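Local coordinates for hypothetical protein SpyM3_0169 (Streptococcus pyogenes, PDB 1PG6) that is of unknown function but belongs to the AIM24 family of the cupin clan, is built mainly of antiparallel beta sheets and binds calcium ions, at residues 29-34 and 88-93; 42-47 and 94-99. All coordinates share one frame; numbering follows the deposited sequence.

Interaction 1: 29-34 and 88-93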
ATOM      1  N   ASP A  29      11.866 -15.007   1.819  1.00 21.59           N
ATOM      2  CA  ASP A  29      12.496 -16.160   1.190  1.00 23.38           C
ATOM      3  C   ASP A  29      11.652 -16.564  -0.004  1.00 24.14           C
ATOM      4  O   ASP A  29      10.445 -16.785   0.120  1.00 22.17           O
ATOM      5  CB  ASP A  29      12.603 -17.342   2.161  1.00 26.42           C
ATOM      6  CG  ASP A  29      13.675 -17.141   3.205  1.00 29.22           C
ATOM      7  OD1 ASP A  29      13.332 -16.816   4.361  1.00 31.10           O
ATOM      8  OD2 ASP A  29      14.866 -17.301   2.866  1.00 32.12           O
ATOM      9  N   LEU A  30      12.294 -16.646  -1.163  1.00 25.31           N
ATOM     10  CA  LEU A  30      11.614 -17.022  -2.397  1.00 27.12           C
ATOM     11  C   LEU A  30      12.136 -18.346  -2.933  1.00 28.51           C
ATOM     12  O   LEU A  30      13.344 -18.550  -3.040  1.00 28.30           O
ATOM     13  CB  LEU A  30      11.817 -15.945  -3.466  1.00 26.83           C
ATOM     14  CG  LEU A  30      11.171 -14.574  -3.253  1.00 25.13           C
ATOM     15  CD1 LEU A  30      11.535 -13.665  -4.416  1.00 26.01           C
ATOM     16  CD2 LEU A  30       9.667 -14.722  -3.145  1.00 24.98           C
ATOM     17  N   GLU A  31      11.217 -19.246  -3.263  1.00 31.02           N
ATOM     18  CA  GLU A  31      11.589 -20.538  -3.819  1.00 33.41           C
ATOM     19  C   GLU A  31      11.856 -20.338  -5.303  1.00 33.69           C
ATOM     20  O   GLU A  31      11.577 -19.270  -5.851  1.00 33.27           O
ATOM     21  CB  GLU A  31      10.457 -21.549  -3.634  1.00 35.36           C
ATOM     22  CG  GLU A  31      10.443 -22.240  -2.281  1.00 39.98           C
ATOM     23  CD  GLU A  31       9.432 -23.369  -2.221  1.00 42.37           C
ATOM     24  OE1 GLU A  31       8.222 -23.085  -2.100  1.00 43.53           O
ATOM     25  OE2 GLU A  31       9.849 -24.544  -2.306  1.00 44.25           O
ATOM     26  N   HIS A  32      12.398 -21.361  -5.952  1.00 33.83           N
ATOM     27  CA  HIS A  32      12.684 -21.271  -7.375  1.00 33.42           C
ATOM     28  C   HIS A  32      11.413 -20.892  -8.129  1.00 31.84           C
ATOM     29  O   HIS A  32      10.351 -21.469  -7.899  1.00 31.71           O
ATOM     30  CB  HIS A  32      13.212 -22.608  -7.897  1.00 35.38           C
ATOM     31  CG  HIS A  32      13.517 -22.601  -9.359  1.00 37.11           C
ATOM     32  ND1 HIS A  32      14.431 -21.735  -9.925  1.00 37.34           N
ATOM     33  CD2 HIS A  32      13.025 -23.343 -10.379  1.00 38.03           C
ATOM     34  CE1 HIS A  32      14.487 -21.945 -11.227  1.00 38.75           C
ATOM     35  NE2 HIS A  32      13.642 -22.916 -11.529  1.00 38.81           N
ATOM     36  N   GLY A  33      11.527 -19.912  -9.022  1.00 31.20           N
ATOM     37  CA  GLY A  33      10.378 -19.478  -9.796  1.00 29.86           C
ATOM     38  C   GLY A  33       9.421 -18.577  -9.037  1.00 29.57           C
ATOM     39  O   GLY A  33       8.432 -18.108  -9.599  1.00 30.03           O
ATOM     40  N   GLY A  34       9.711 -18.329  -7.763  1.00 28.84           N
ATOM     41  CA  GLY A  34       8.846 -17.479  -6.960  1.00 27.13           C
ATOM     42  C   GLY A  34       9.063 -15.999  -7.215  1.00 26.19           C
ATOM     43  O   GLY A  34      10.157 -15.578  -7.591  1.00 25.19           O
ATOM     44  N   ASN A  88      15.626 -17.215  -9.076  1.00 33.54           N
ATOM     45  CA  ASN A  88      16.086 -18.342  -9.879  1.00 35.17           C
ATOM     46  C   ASN A  88      16.761 -19.269  -8.874  1.00 35.08           C
ATOM     47  O   ASN A  88      17.960 -19.162  -8.619  1.00 36.17           O
ATOM     48  CB  ASN A  88      17.092 -17.862 -10.931  1.00 36.47           C
ATOM     49  CG  ASN A  88      17.395 -18.917 -11.979  1.00 38.81           C
ATOM     50  OD1 ASN A  88      18.033 -18.632 -12.992  1.00 40.15           O
ATOM     51  ND2 ASN A  88      16.942 -20.141 -11.740  1.00 38.46           N
ATOM     52  N   GLY A  89      15.973 -20.173  -8.300  1.00 35.96           N
ATOM     53  CA  GLY A  89      16.479 -21.082  -7.288  1.00 35.61           C
ATOM     54  C   GLY A  89      16.037 -20.497  -5.960  1.00 35.93           C
ATOM     55  O   GLY A  89      15.189 -19.604  -5.946  1.00 35.88           O
ATOM     56  N   ASP A  90      16.581 -20.976  -4.846  1.00 35.75           N
ATOM     57  CA  ASP A  90      16.200 -20.430  -3.546  1.00 34.99           C
ATOM     58  C   ASP A  90      16.879 -19.079  -3.355  1.00 32.78           C
ATOM     59  O   ASP A  90      18.104 -18.986  -3.383  1.00 31.86           O
ATOM     60  CB  ASP A  90      16.604 -21.378  -2.412  1.00 37.21           C
ATOM     61  CG  ASP A  90      15.783 -22.655  -2.396  1.00 39.40           C
ATOM     62  OD1 ASP A  90      14.536 -22.565  -2.394  1.00 40.22           O
ATOM     63  OD2 ASP A  90      16.385 -23.747  -2.377  1.00 39.94           O
ATOM     64  N   GLY A  91      16.081 -18.032  -3.171  1.00 30.48           N
ATOM     65  CA  GLY A  91      16.649 -16.708  -2.997  1.00 25.94           C
ATOM     66  C   GLY A  91      16.109 -15.948  -1.801  1.00 24.58           C
ATOM     67  O   GLY A  91      15.099 -16.330  -1.212  1.00 20.90           O
ATOM     68  N   LYS A  92      16.784 -14.858  -1.451  1.00 23.94           N
ATOM     69  CA  LYS A  92      16.379 -14.042  -0.317  1.00 23.27           C
ATOM     70  C   LYS A  92      16.466 -12.556  -0.628  1.00 21.70           C
ATOM     71  O   LYS A  92      17.260 -12.125  -1.461  1.00 20.87           O
ATOM     72  CB  LYS A  92      17.270 -14.338   0.893  1.00 26.25           C
ATOM     73  CG  LYS A  92      17.257 -15.779   1.367  1.00 29.99           C
ATOM     74  CD  LYS A  92      18.196 -15.961   2.550  1.00 33.42           C
ATOM     75  CE  LYS A  92      18.259 -17.414   2.999  1.00 36.36           C
ATOM     76  NZ  LYS A  92      19.177 -17.585   4.162  1.00 39.36           N
ATOM     77  N   LEU A  93      15.632 -11.770   0.039  1.00 19.28           N
ATOM     78  CA  LEU A  93      15.670 -10.329  -0.143  1.00 17.00           C
ATOM     79  C   LEU A  93      15.066  -9.701   1.097  1.00 16.18           C
ATOM     80  O   LEU A  93      14.337 -10.354   1.844  1.00 17.32           O
ATOM     81  CB  LEU A  93      14.904  -9.893  -1.397  1.00 19.20           C
ATOM     82  CG  LEU A  93      13.381  -9.962  -1.454  1.00 19.93           C
ATOM     83  CD1 LEU A  93      12.877  -8.982  -2.509  1.00 20.40           C
ATOM     84  CD2 LEU A  93      12.921 -11.376  -1.770  1.00 21.92           C
TER
HETATM   85  O   HOH W   1      15.559 -18.696   0.552  1.00 38.06           O
HETATM   86  O   HOH W   2      13.155 -23.985  -4.239  1.00 44.76           O

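Interaction 2: 42-47 and 94-99. With CA (calcium ion), chain B; CA (calcium ion), chain C.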
ATOM      1  N   SER A  42      11.769  -0.119  -2.178  1.00 11.38           N
ATOM      2  CA  SER A  42      11.802  -0.739  -0.849  1.00 11.42           C
ATOM      3  C   SER A  42      12.888  -1.789  -0.653  1.00 11.45           C
ATOM      4  O   SER A  42      13.137  -2.235   0.468  1.00 11.78           O
ATOM      5  CB  SER A  42      10.434  -1.345  -0.500  1.00 12.22           C
ATOM      6  OG  SER A  42      10.098  -2.414  -1.368  1.00 12.80           O
HETATM    7  N   MSE A  43      13.554  -2.184  -1.732  1.00 13.09           N
HETATM    8  CA  MSE A  43      14.615  -3.186  -1.626  1.00 13.72           C
HETATM    9  C   MSE A  43      15.787  -2.714  -0.753  1.00 12.49           C
HETATM   10  O   MSE A  43      16.244  -1.596  -0.894  1.00 13.29           O
HETATM   11  CB  MSE A  43      15.138  -3.516  -3.026  1.00 16.35           C
HETATM   12  CG  MSE A  43      16.229  -4.554  -3.032  1.00 22.15           C
HETATM   13 SE   MSE A  43      15.526  -6.281  -2.624  1.00 32.87          SE
HETATM   14  CE  MSE A  43      14.918  -6.704  -4.415  1.00 25.37           C
ATOM     15  N   VAL A  44      16.273  -3.559   0.150  1.00 12.08           N
ATOM     16  CA  VAL A  44      17.420  -3.194   0.982  1.00 13.12           C
ATOM     17  C   VAL A  44      18.602  -4.011   0.480  1.00 15.58           C
ATOM     18  O   VAL A  44      19.712  -3.502   0.327  1.00 16.21           O
ATOM     19  CB  VAL A  44      17.177  -3.510   2.468  1.00 12.36           C
ATOM     20  CG1 VAL A  44      18.414  -3.166   3.288  1.00 14.13           C
ATOM     21  CG2 VAL A  44      15.972  -2.713   2.960  1.00 14.10           C
ATOM     22  N   TYR A  45      18.345  -5.288   0.220  1.00 16.89           N
ATOM     23  CA  TYR A  45      19.356  -6.188  -0.308  1.00 18.99           C
ATOM     24  C   TYR A  45      18.707  -7.475  -0.794  1.00 19.59           C
ATOM     25  O   TYR A  45      17.563  -7.778  -0.455  1.00 18.51           O
ATOM     26  CB  TYR A  45      20.446  -6.489   0.734  1.00 22.04           C
ATOM     27  CG  TYR A  45      20.003  -7.227   1.979  1.00 24.13           C
ATOM     28  CD1 TYR A  45      19.774  -6.541   3.174  1.00 27.08           C
ATOM     29  CD2 TYR A  45      19.860  -8.614   1.977  1.00 25.34           C
ATOM     30  CE1 TYR A  45      19.421  -7.219   4.342  1.00 27.46           C
ATOM     31  CE2 TYR A  45      19.504  -9.302   3.140  1.00 27.12           C
ATOM     32  CZ  TYR A  45      19.288  -8.600   4.315  1.00 28.34           C
ATOM     33  OH  TYR A  45      18.943  -9.277   5.467  1.00 30.07           O
ATOM     34  N   HIS A  46      19.436  -8.227  -1.608  1.00 21.38           N
ATOM     35  CA  HIS A  46      18.908  -9.472  -2.136  1.00 23.90           C
ATOM     36  C   HIS A  46      20.043 -10.356  -2.625  1.00 25.55           C
ATOM     37  O   HIS A  46      21.121  -9.862  -2.954  1.00 25.75           O
ATOM     38  CB  HIS A  46      17.933  -9.175  -3.278  1.00 25.61           C
ATOM     39  CG  HIS A  46      18.564  -8.499  -4.458  1.00 27.23           C
ATOM     40  ND1 HIS A  46      19.260  -9.191  -5.424  1.00 30.41           N
ATOM     41  CD2 HIS A  46      18.615  -7.195  -4.815  1.00 28.31           C
ATOM     42  CE1 HIS A  46      19.714  -8.340  -6.330  1.00 30.14           C
ATOM     43  NE2 HIS A  46      19.336  -7.123  -5.984  1.00 31.08           N
ATOM     44  N   THR A  47      19.808 -11.662  -2.659  1.00 27.76           N
ATOM     45  CA  THR A  47      20.831 -12.589  -3.120  1.00 30.23           C
ATOM     46  C   THR A  47      21.010 -12.444  -4.626  1.00 32.05           C
ATOM     47  O   THR A  47      20.127 -11.945  -5.323  1.00 30.02           O
ATOM     48  CB  THR A  47      20.469 -14.047  -2.772  1.00 30.90           C
ATOM     49  OG1 THR A  47      19.125 -14.319  -3.179  1.00 31.16           O
ATOM     50  CG2 THR A  47      20.608 -14.283  -1.275  1.00 30.37           C
ATOM     51  N   ALA A  94      15.389  -8.438   1.329  1.00 14.51           N
ATOM     52  CA  ALA A  94      14.874  -7.730   2.490  1.00 12.15           C
ATOM     53  C   ALA A  94      14.306  -6.407   2.010  1.00 11.82           C
ATOM     54  O   ALA A  94      14.900  -5.747   1.160  1.00 12.21           O
ATOM     55  CB  ALA A  94      15.998  -7.492   3.503  1.00 13.05           C
ATOM     56  N   LEU A  95      13.152  -6.039   2.553  1.00  9.67           N
ATOM     57  CA  LEU A  95      12.484  -4.797   2.184  1.00 10.02           C
ATOM     58  C   LEU A  95      12.329  -3.887   3.384  1.00 11.03           C
ATOM     59  O   LEU A  95      12.261  -4.349   4.525  1.00 11.73           O
ATOM     60  CB  LEU A  95      11.080  -5.077   1.648  1.00  9.77           C
ATOM     61  CG  LEU A  95      10.911  -6.072   0.506  1.00 11.32           C
ATOM     62  CD1 LEU A  95       9.425  -6.174   0.139  1.00  8.97           C
ATOM     63  CD2 LEU A  95      11.744  -5.619  -0.677  1.00 10.78           C
ATOM     64  N   ALA A  96      12.257  -2.590   3.112  1.00 10.46           N
ATOM     65  CA  ALA A  96      12.066  -1.596   4.153  1.00 10.02           C
ATOM     66  C   ALA A  96      10.976  -0.632   3.698  1.00 11.00           C
ATOM     67  O   ALA A  96      10.989  -0.171   2.556  1.00 10.88           O
ATOM     68  CB  ALA A  96      13.366  -0.828   4.389  1.00 11.85           C
ATOM     69  N   PRO A  97      10.003  -0.343   4.571  1.00  9.56           N
ATOM     70  CA  PRO A  97       8.914   0.585   4.242  1.00 12.56           C
ATOM     71  C   PRO A  97       9.520   1.975   4.051  1.00 13.08           C
ATOM     72  O   PRO A  97      10.540   2.291   4.670  1.00 11.79           O
ATOM     73  CB  PRO A  97       8.024   0.532   5.484  1.00 13.47           C
ATOM     74  CG  PRO A  97       8.306  -0.825   6.068  1.00 15.91           C
ATOM     75  CD  PRO A  97       9.793  -0.957   5.893  1.00 11.79           C
ATOM     76  N   ASN A  98       8.896   2.813   3.224  1.00 14.48           N
ATOM     77  CA  ASN A  98       9.435   4.151   2.992  1.00 15.98           C
ATOM     78  C   ASN A  98       9.078   5.166   4.072  1.00 14.90           C
ATOM     79  O   ASN A  98       9.561   6.296   4.036  1.00 13.60           O
ATOM     80  CB  ASN A  98       9.009   4.683   1.616  1.00 20.51           C
ATOM     81  CG  ASN A  98       7.506   4.755   1.449  1.00 22.41           C
ATOM     82  OD1 ASN A  98       6.794   5.259   2.313  1.00 29.29           O
ATOM     83  ND2 ASN A  98       7.017   4.261   0.319  1.00 29.04           N
ATOM     84  N   THR A  99       8.236   4.777   5.028  1.00 12.91           N
ATOM     85  CA  THR A  99       7.868   5.687   6.113  1.00 12.06           C
ATOM     86  C   THR A  99       8.044   5.013   7.474  1.00 11.97           C
ATOM     87  O   THR A  99       7.909   3.795   7.599  1.00 11.53           O
ATOM     88  CB  THR A  99       6.397   6.190   5.990  1.00 13.15           C
ATOM     89  OG1 THR A  99       5.494   5.083   6.020  1.00 12.50           O
ATOM     90  CG2 THR A  99       6.189   6.938   4.692  1.00 12.82           C
TER
HETATM   91 CA    CA B 237       5.750   2.663   6.870  1.00 31.32          CA
HETATM   92 CA    CA C 238      15.975   0.748  -1.610  1.00 10.90          CA
HETATM   93  O   HOH W   3       6.508   0.809   8.360  1.00 15.73           O
HETATM   94  O   HOH W   4      16.125   3.009  -2.739  1.00 12.60           O

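Interaction 1: 29-34 and 88-93
Leu-30 and Gly-91 form an antiparallel hydrogen-bonded pair where strands 26-30 and 91-95 lie side by side in a four-stranded sheet. Two nearly straight bonds close the pair. Leu-30 N donates to Gly-91 O at 2.8 Å, and Gly-91 N donates to Leu-30 O at 2.8 Å. Beside it, Asp-29 and Lys-92 form a non-hydrogen-bonded pair on the opposite face of the sheet. Their side chains run side by side in the same direction. Carboxylate oxygen OD2 of Asp-29 lies beside the extended lysine chain, 3.2 Å from Lys-92 CG. It remains 4.5 Å from Lys-92 NZ, too far for a salt bridge, though the opposite charges probably still attract. A water donates to Asp-29 OD2 and to Gly-91 O, tying the carboxylate to the neighbouring backbone. On the face of Leu-30, its CD1 meets Leu-93 CD2 at 3.8 Å. These two leucines are buried, and strand 82-87 of a six-stranded sheet touches both. Their side chains thus pack between the four-stranded sheet and strand 82-87. Past Leu-30 the chain leaves the ladder in a type II turn from Glu-31 to Gly-34, closed by Gly-34 N to Glu-31 O. Gly-33 takes the positive phi of this turn. With CG anti to the backbone N (chi1 179°), the His-32 ring meets Gly-89 edge-on, with Gly-89 N in the ring plane. Gly-89 N makes a weak, strongly bent bond to His-32 ND1 at 2.7 Å (118° at the proton). Asn-88 ND2 lies at the same ring edge, 3.1 Å from His-32 CE1. A second water accepts from His-32 N and donates to Asp-90 OD1. The carboxylates of Asp-90 and Glu-31 lie nearly coplanar, and their like charges would be expected to repel.

Interaction 2: 42-47 and 94-99
Val-44 N and Tyr-45 O both bond to the backbone of Ala-94. Val-44 N donates to Ala-94 O at 2.8 Å, and Ala-94 N donates to Tyr-45 O at 2.9 Å. A third bond, Ala-96 N to Ser-42 O at 2.8 Å, holds the other end. Ser-42 O also receives a CA-H contact from Leu-95. With Tyr-45 CG between its backbone N and carbonyl carbon (chi1 64°), the ring has the methyl CB of Ala-94 over one face, offset toward the rim. This CB lies 3.7 Å from the ring centroid, a CH-pi contact with CE1 and CZ nearest. Val-44 CG2 meets Ala-96 CB at 3.5 Å. On the sheet face away from Tyr-45 and Ala-94, Leu-95 CD2 approaches the selenium of selenomethionine Met-43 at 4.3 Å. It also nears Ser-42 OG, which is hydrogen-bonded to Gln-39 O, while Leu-95 touches Val-26 and Ile-28 on the next strand.

Two calcium ions lie near the segments, one at Met-43 and one beyond the ladder at Thr-99. Met-43 O binds the first at 2.5 Å, with Gly-41 and a water. Thr-99 grips the second through both O and OG1, the latter at 2.6 Å, with Asn-161, Ser-162 and a water. Between Met-43 and Tyr-45 the register shifts by one residue, and Val-44 and Tyr-45 together face Ala-94: a classic beta bulge in an antiparallel ladder.

In the fold
Interactions 1 and 2 share strand 91-95, which lies between strands 26-30 and 43-46 in the four-stranded sheet. Interaction 1 pairs the start of that strand, and the loop before it, with 29-34. Interaction 2 pairs its end, and the chain beyond it, with 42-47. Their centres are 16 Å apart, yet they touch directly. Thr-47 N lies 2.9 Å from Lys-92 O, a probable hydrogen bond, and Thr-47 OG1 bonds to Lys-92 N. Leu-93 packs on Met-43 and His-46, joining the two contacts. The calcium ions are bound at interaction 2. In interaction 1, the side chain of Leu-93 is about 10 Å from a bound calcium ion.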